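Local structure of catalase (Pseudomonas syringae, 1M7S) at residues Gly203-Val208 against Arg391-Pro396; Tyr452-Asp457 against Ser473-Leu478. The protein breaks down hydrogen peroxide into water and oxygen at a heme centre, protecting the cell from peroxide damage. All blocks are in the same frame, centred on the assembly; numbering follows the deposited sequence.

Interaction 1 (Gly203-Val208 against Arg391-Pro396); sequences GEVHYV and RYSELP
Val205 and Ser393 make the first of two close meetings here: CG2 of Val205 lies 3.8 Å from Ser393 CB. Val205 holds that methyl beside its own backbone N, anti to the carbonyl carbon, and both side chains set off toward the other segment. The second meeting is longer-limbed. Tyr207 and Leu395 start out aimed elsewhere, but their ends converge at about a right angle, Tyr207 OH standing 3.7 Å from Leu395 CD1. CD1 is a methyl, so this is van der Waals contact; the hydroxyl has its hydrogen bond with Glu321, as Ser393 OG has with Glu318. Lys197 of the neighbouring strand 190-199 packs against Val205, Ser393 and Leu395.

The looser, more exposed side is at Gly203 and Glu394, where a water bridges the backbones. It donates to Gly203 O at 2.9 Å and accepts from Glu394 N at 3.1 Å. The 391-396 segment is also held by other subunits: Leu395 N bonds Thr401 OG1 of a second subunit, and Arg391 forms a salt bridge with Asp14 of a third. This is an extended connection laid against a strand of the antiparallel catalase beta-barrel, at the interfaces of the tetramer.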
loop_
_atom_site.group_PDB
_atom_site.type_symbol
_atom_site.label_atom_id
_atom_site.label_comp_id
_atom_site.label_asym_id
_atom_site.label_seq_id
_atom_site.Cartn_x
_atom_site.Cartn_y
_atom_site.Cartn_z
ATOM N N GLY A 203 8.516 -31.082 -28.974
ATOM C CA GLY A 203 9.386 -29.958 -28.629
ATOM C C GLY A 203 9.605 -29.031 -29.825
ATOM O O GLY A 203 10.410 -28.094 -29.752
ATOM N N GLU A 204 8.959 -29.325 -30.931
ATOM C CA GLU A 204 9.099 -28.530 -32.137
ATOM C C GLU A 204 8.244 -27.259 -32.025
ATOM O O GLU A 204 7.213 -27.338 -31.401
ATOM C CB GLU A 204 8.635 -29.273 -33.384
ATOM C CG GLU A 204 9.466 -30.557 -33.532
ATOM C CD GLU A 204 8.775 -31.519 -34.474
ATOM O OE1 GLU A 204 9.449 -32.496 -34.913
ATOM O OE2 GLU A 204 7.578 -31.320 -34.778
ATOM N N VAL A 205 8.721 -26.201 -32.652
ATOM C CA VAL A 205 8.056 -24.894 -32.489
ATOM C C VAL A 205 7.470 -24.378 -33.771
ATOM O O VAL A 205 7.987 -24.574 -34.870
ATOM C CB VAL A 205 9.263 -24.048 -31.981
ATOM C CG1 VAL A 205 9.197 -22.608 -32.376
ATOM C CG2 VAL A 205 9.380 -24.224 -30.452
ATOM N N HIS A 206 6.382 -23.605 -33.719
ATOM C CA HIS A 206 5.792 -22.923 -34.830
ATOM C C HIS A 206 5.434 -21.484 -34.328
ATOM O O HIS A 206 5.154 -21.383 -33.149
ATOM C CB HIS A 206 4.515 -23.496 -35.407
ATOM C CG HIS A 206 4.707 -24.774 -36.178
ATOM N ND1 HIS A 206 4.951 -25.957 -35.489
ATOM C CD2 HIS A 206 4.672 -25.055 -37.487
ATOM C CE1 HIS A 206 5.074 -26.949 -36.374
ATOM N NE2 HIS A 206 4.898 -26.432 -37.579
ATOM N N TYR A 207 5.554 -20.507 -35.220
ATOM C CA TYR A 207 5.168 -19.145 -34.827
ATOM C C TYR A 207 3.746 -18.918 -35.314
ATOM O O TYR A 207 3.417 -19.125 -36.494
ATOM C CB TYR A 207 6.154 -18.124 -35.430
ATOM C CG TYR A 207 7.495 -18.173 -34.725
ATOM C CD1 TYR A 207 8.575 -18.898 -35.259
ATOM C CD2 TYR A 207 7.684 -17.536 -33.511
ATOM C CE1 TYR A 207 9.779 -18.938 -34.596
ATOM C CE2 TYR A 207 8.898 -17.567 -32.843
ATOM C CZ TYR A 207 9.950 -18.296 -33.383
ATOM O OH TYR A 207 11.170 -18.364 -32.747
ATOM N N VAL A 208 2.879 -18.436 -34.433
ATOM C CA VAL A 208 1.471 -18.296 -34.835
ATOM C C VAL A 208 0.892 -16.940 -34.465
ATOM O O VAL A 208 1.126 -16.459 -33.348
ATOM C CB VAL A 208 0.693 -19.381 -34.021
ATOM C CG1 VAL A 208 -0.778 -19.279 -34.298
ATOM C CG2 VAL A 208 1.173 -20.803 -34.338
ATOM N N ARG A 391 9.220 -28.581 -19.605
ATOM C CA ARG A 391 10.438 -27.775 -19.780
ATOM C C ARG A 391 10.238 -26.801 -20.955
ATOM O O ARG A 391 9.521 -27.137 -21.901
ATOM C CB ARG A 391 11.578 -28.768 -20.055
ATOM C CG ARG A 391 12.115 -29.302 -18.723
ATOM C CD ARG A 391 13.248 -30.332 -18.866
ATOM N NE ARG A 391 14.182 -29.903 -17.793
ATOM C CZ ARG A 391 15.260 -29.176 -18.096
ATOM N NH1 ARG A 391 15.653 -28.881 -19.336
ATOM N NH2 ARG A 391 15.979 -28.789 -17.072
ATOM N N TYR A 392 10.804 -25.606 -20.898
ATOM C CA TYR A 392 10.619 -24.623 -21.978
ATOM C C TYR A 392 11.252 -25.104 -23.277
ATOM O O TYR A 392 12.234 -25.879 -23.236
ATOM C CB TYR A 392 11.257 -23.291 -21.567
ATOM C CG TYR A 392 10.835 -22.584 -20.294
ATOM C CD1 TYR A 392 11.765 -21.964 -19.477
ATOM C CD2 TYR A 392 9.517 -22.485 -19.891
ATOM C CE1 TYR A 392 11.434 -21.279 -18.306
ATOM C CE2 TYR A 392 9.136 -21.824 -18.738
ATOM C CZ TYR A 392 10.099 -21.222 -17.945
ATOM O OH TYR A 392 9.705 -20.550 -16.788
ATOM N N SER A 393 10.870 -24.572 -24.438
ATOM C CA SER A 393 11.538 -25.012 -25.667
ATOM C C SER A 393 12.945 -24.402 -25.742
ATOM O O SER A 393 13.208 -23.433 -25.041
ATOM C CB SER A 393 10.735 -24.604 -26.903
ATOM O OG SER A 393 10.701 -23.197 -26.938
ATOM N N GLU A 394 13.827 -24.951 -26.585
ATOM C CA GLU A 394 15.179 -24.403 -26.645
ATOM C C GLU A 394 15.336 -23.616 -27.947
ATOM O O GLU A 394 15.196 -24.230 -29.007
ATOM C CB GLU A 394 16.204 -25.552 -26.579
ATOM C CG GLU A 394 16.219 -26.193 -25.191
ATOM C CD GLU A 394 17.152 -27.383 -25.121
ATOM O OE1 GLU A 394 17.096 -28.195 -26.082
ATOM O OE2 GLU A 394 17.917 -27.460 -24.125
ATOM N N LEU A 395 15.638 -22.326 -27.850
ATOM C CA LEU A 395 15.782 -21.540 -29.103
ATOM C C LEU A 395 17.241 -21.368 -29.440
ATOM O O LEU A 395 18.056 -21.021 -28.588
ATOM C CB LEU A 395 15.191 -20.150 -28.739
ATOM C CG LEU A 395 15.368 -19.129 -29.900
ATOM C CD1 LEU A 395 14.235 -19.340 -30.913
ATOM C CD2 LEU A 395 15.478 -17.728 -29.335
ATOM N N PRO A 396 17.661 -21.574 -30.686
ATOM C CA PRO A 396 19.053 -21.484 -31.076
ATOM C C PRO A 396 19.505 -20.030 -31.019
ATOM O O PRO A 396 18.714 -19.114 -31.290
ATOM C CB PRO A 396 19.127 -21.973 -32.540
ATOM C CG PRO A 396 17.797 -22.607 -32.761
ATOM C CD PRO A 396 16.786 -22.061 -31.759
HETATM O O HOH W 1 12.583 -27.449 -27.899
#

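Interaction 2 (Tyr452-Asp457 against Ser473-Leu478); sequences YLYKED and SKVKSL. Unlike the reference sequence in segment 452-457: Tyr452 (reference Val).
Tyr454 reaches from the last turns of helix 443-456 to Val475 and Lys476 on helix 472-480, a helix-to-helix contact in the C-terminal helical part of the catalase fold. The tyrosine meets its two partners with different parts of itself. Near the backbone, its CB packs on Val475 CG1 at 3.8 Å, and that same methyl reaches the root of the ring obliquely. Farther out, the aliphatic chain of Lys476 runs over the phenol end. Its CG sits over one face as a CH-pi contact, 4.2 Å from the ring centroid and 28° off the normal, displaced toward CZ and the hydroxyl.

Torsions explain the reach. CB of Tyr454 points at the second helix, and with CG anti to its own N (chi1 -169°) the ring is then laid along that helix's flank, one face turned to Lys476. Lys476 is extended beyond CG, so CE as well as CG can lie against the phenol.

Around this first shell, Val475 is buried against Leu450 and Asn447, about one and two turns before Tyr454 on helix 443-456, while Tyr454 also touches Thr462 of helix 458-467. Leu478 continues the packing on Ile448 and Ser451. Lys476 itself lies on the exposed border of the contact.

Farther out, Asp457 stands at the junction between helix 443-456 and helix 458-467. It is the first residue to leave helical geometry and the N-cap of the following helix; its OD2 accepts from the backbone N of both Asn459 and Tyr460, and its OD1 makes a salt bridge with Arg420. Arg420 NH1 also bonds Glu456 O, tying down the end of helix 443-456. At the outer end of the tyrosine, Tyr454 OH is 3.6 Å from Lys476 CE, a carbon contact, with NZ of the same lysine farther off at 4.2 Å.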
loop_
_atom_site.group_PDB
_atom_site.type_symbol
_atom_site.label_atom_id
_atom_site.label_comp_id
_atom_site.label_asym_id
_atom_site.label_seq_id
_atom_site.Cartn_x
_atom_site.Cartn_y
_atom_site.Cartn_z
ATOM N N TYR A 452 6.097 10.724 -43.799
ATOM C CA TYR A 452 5.799 9.296 -43.590
ATOM C C TYR A 452 4.550 8.876 -44.318
ATOM O O TYR A 452 4.507 7.839 -44.981
ATOM C CB TYR A 452 5.683 8.975 -42.094
ATOM C CG TYR A 452 6.959 9.273 -41.307
ATOM C CD1 TYR A 452 6.860 9.433 -39.917
ATOM C CD2 TYR A 452 8.217 9.291 -41.883
ATOM C CE1 TYR A 452 8.002 9.661 -39.170
ATOM C CE2 TYR A 452 9.361 9.548 -41.147
ATOM C CZ TYR A 452 9.248 9.721 -39.777
ATOM O OH TYR A 452 10.359 9.981 -39.022
ATOM N N LEU A 453 3.482 9.670 -44.269
ATOM C CA LEU A 453 2.221 9.390 -44.916
ATOM C C LEU A 453 2.381 9.462 -46.436
ATOM O O LEU A 453 1.845 8.631 -47.175
ATOM C CB LEU A 453 1.178 10.398 -44.436
ATOM C CG LEU A 453 0.948 10.475 -42.908
ATOM C CD1 LEU A 453 -0.255 11.398 -42.649
ATOM C CD2 LEU A 453 0.703 9.065 -42.386
ATOM N N TYR A 454 3.177 10.427 -46.864
ATOM C CA TYR A 454 3.428 10.595 -48.326
ATOM C C TYR A 454 4.205 9.428 -48.867
ATOM O O TYR A 454 4.030 9.014 -50.021
ATOM C CB TYR A 454 4.258 11.883 -48.549
ATOM C CG TYR A 454 4.300 12.244 -50.039
ATOM C CD1 TYR A 454 3.295 13.018 -50.583
ATOM C CD2 TYR A 454 5.324 11.769 -50.842
ATOM C CE1 TYR A 454 3.297 13.342 -51.948
ATOM C CE2 TYR A 454 5.307 12.075 -52.208
ATOM C CZ TYR A 454 4.314 12.874 -52.725
ATOM O OH TYR A 454 4.319 13.169 -54.080
ATOM N N LYS A 455 5.095 8.866 -48.065
ATOM C CA LYS A 455 5.892 7.716 -48.526
ATOM C C LYS A 455 5.038 6.464 -48.550
ATOM O O LYS A 455 5.264 5.625 -49.424
ATOM C CB LYS A 455 7.129 7.619 -47.647
ATOM C CG LYS A 455 8.057 6.457 -47.938
ATOM C CD LYS A 455 8.709 6.608 -49.312
ATOM C CE LYS A 455 9.810 5.542 -49.366
ATOM N NZ LYS A 455 10.091 5.093 -50.739
ATOM N N GLU A 456 4.075 6.289 -47.658
ATOM C CA GLU A 456 3.099 5.221 -47.622
ATOM C C GLU A 456 2.247 5.287 -48.907
ATOM O O GLU A 456 2.069 4.309 -49.667
ATOM C CB GLU A 456 2.164 5.364 -46.388
ATOM N N ASP A 457 1.753 6.498 -49.177
ATOM C CA ASP A 457 0.995 6.747 -50.425
ATOM C C ASP A 457 0.951 8.248 -50.669
ATOM O O ASP A 457 0.554 9.039 -49.813
ATOM C CB ASP A 457 -0.404 6.155 -50.317
ATOM C CG ASP A 457 -1.263 6.372 -51.538
ATOM O OD1 ASP A 457 -1.534 5.398 -52.254
ATOM O OD2 ASP A 457 -1.676 7.517 -51.819
ATOM N N SER A 473 5.976 20.949 -50.597
ATOM C CA SER A 473 7.294 20.811 -51.220
ATOM C C SER A 473 8.300 20.247 -50.222
ATOM O O SER A 473 9.132 19.407 -50.587
ATOM C CB SER A 473 7.721 22.164 -51.820
ATOM O OG SER A 473 8.114 23.022 -50.753
ATOM N N LYS A 474 8.257 20.631 -48.953
ATOM C CA LYS A 474 9.146 20.079 -47.934
ATOM C C LYS A 474 8.759 18.611 -47.670
ATOM O O LYS A 474 9.642 17.750 -47.546
ATOM C CB LYS A 474 9.086 20.872 -46.638
ATOM C CG LYS A 474 9.965 20.342 -45.525
ATOM C CD LYS A 474 11.439 20.676 -45.705
ATOM C CE LYS A 474 12.244 20.132 -44.547
ATOM N NZ LYS A 474 13.627 19.711 -44.872
ATOM N N VAL A 475 7.434 18.365 -47.670
ATOM C CA VAL A 475 7.002 16.962 -47.482
ATOM C C VAL A 475 7.577 16.079 -48.573
ATOM O O VAL A 475 8.082 14.976 -48.334
ATOM C CB VAL A 475 5.475 16.867 -47.481
ATOM C CG1 VAL A 475 4.929 15.450 -47.497
ATOM C CG2 VAL A 475 4.946 17.644 -46.274
ATOM N N LYS A 476 7.398 16.476 -49.845
ATOM C CA LYS A 476 7.939 15.688 -50.933
ATOM C C LYS A 476 9.443 15.495 -50.860
ATOM O O LYS A 476 9.868 14.371 -51.123
ATOM C CB LYS A 476 7.562 16.314 -52.284
ATOM C CG LYS A 476 6.077 16.116 -52.566
ATOM C CD LYS A 476 5.770 16.752 -53.909
ATOM C CE LYS A 476 4.262 16.797 -54.138
ATOM N NZ LYS A 476 3.996 17.050 -55.583
ATOM N N SER A 477 10.232 16.491 -50.495
ATOM C CA SER A 477 11.683 16.305 -50.448
ATOM C C SER A 477 12.119 15.454 -49.275
ATOM O O SER A 477 13.033 14.600 -49.422
ATOM C CB SER A 477 12.420 17.633 -50.535
ATOM O OG SER A 477 12.533 18.277 -49.281
ATOM N N LEU A 478 11.486 15.617 -48.117
ATOM C CA LEU A 478 11.732 14.693 -47.018
ATOM C C LEU A 478 11.339 13.278 -47.481
ATOM O O LEU A 478 12.149 12.363 -47.343
ATOM C CB LEU A 478 10.964 15.076 -45.759
ATOM C CG LEU A 478 11.396 16.286 -44.947
ATOM C CD1 LEU A 478 10.372 16.512 -43.823
ATOM C CD2 LEU A 478 12.744 16.185 -44.252
#

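Overall arrangement
The two interactions share no element and do not touch: their centres lie 42 Å apart, and their nearest atoms about 25 Å. Interaction 1 sets a barrel strand against a connection from far along the chain, whereas interaction 2 joins helices only 16 residues apart, in the C-terminal helical part. Both are partly buried and away from the heme pocket and the active site. Each is held across its segments by van der Waals contact, but interaction 1 adds a bridging water and sits among subunit interfaces. Interaction 2 pairs an aliphatic contact at a buried residue with a CH-pi one at its exposed border, and no other chain of the assembly touches its segments.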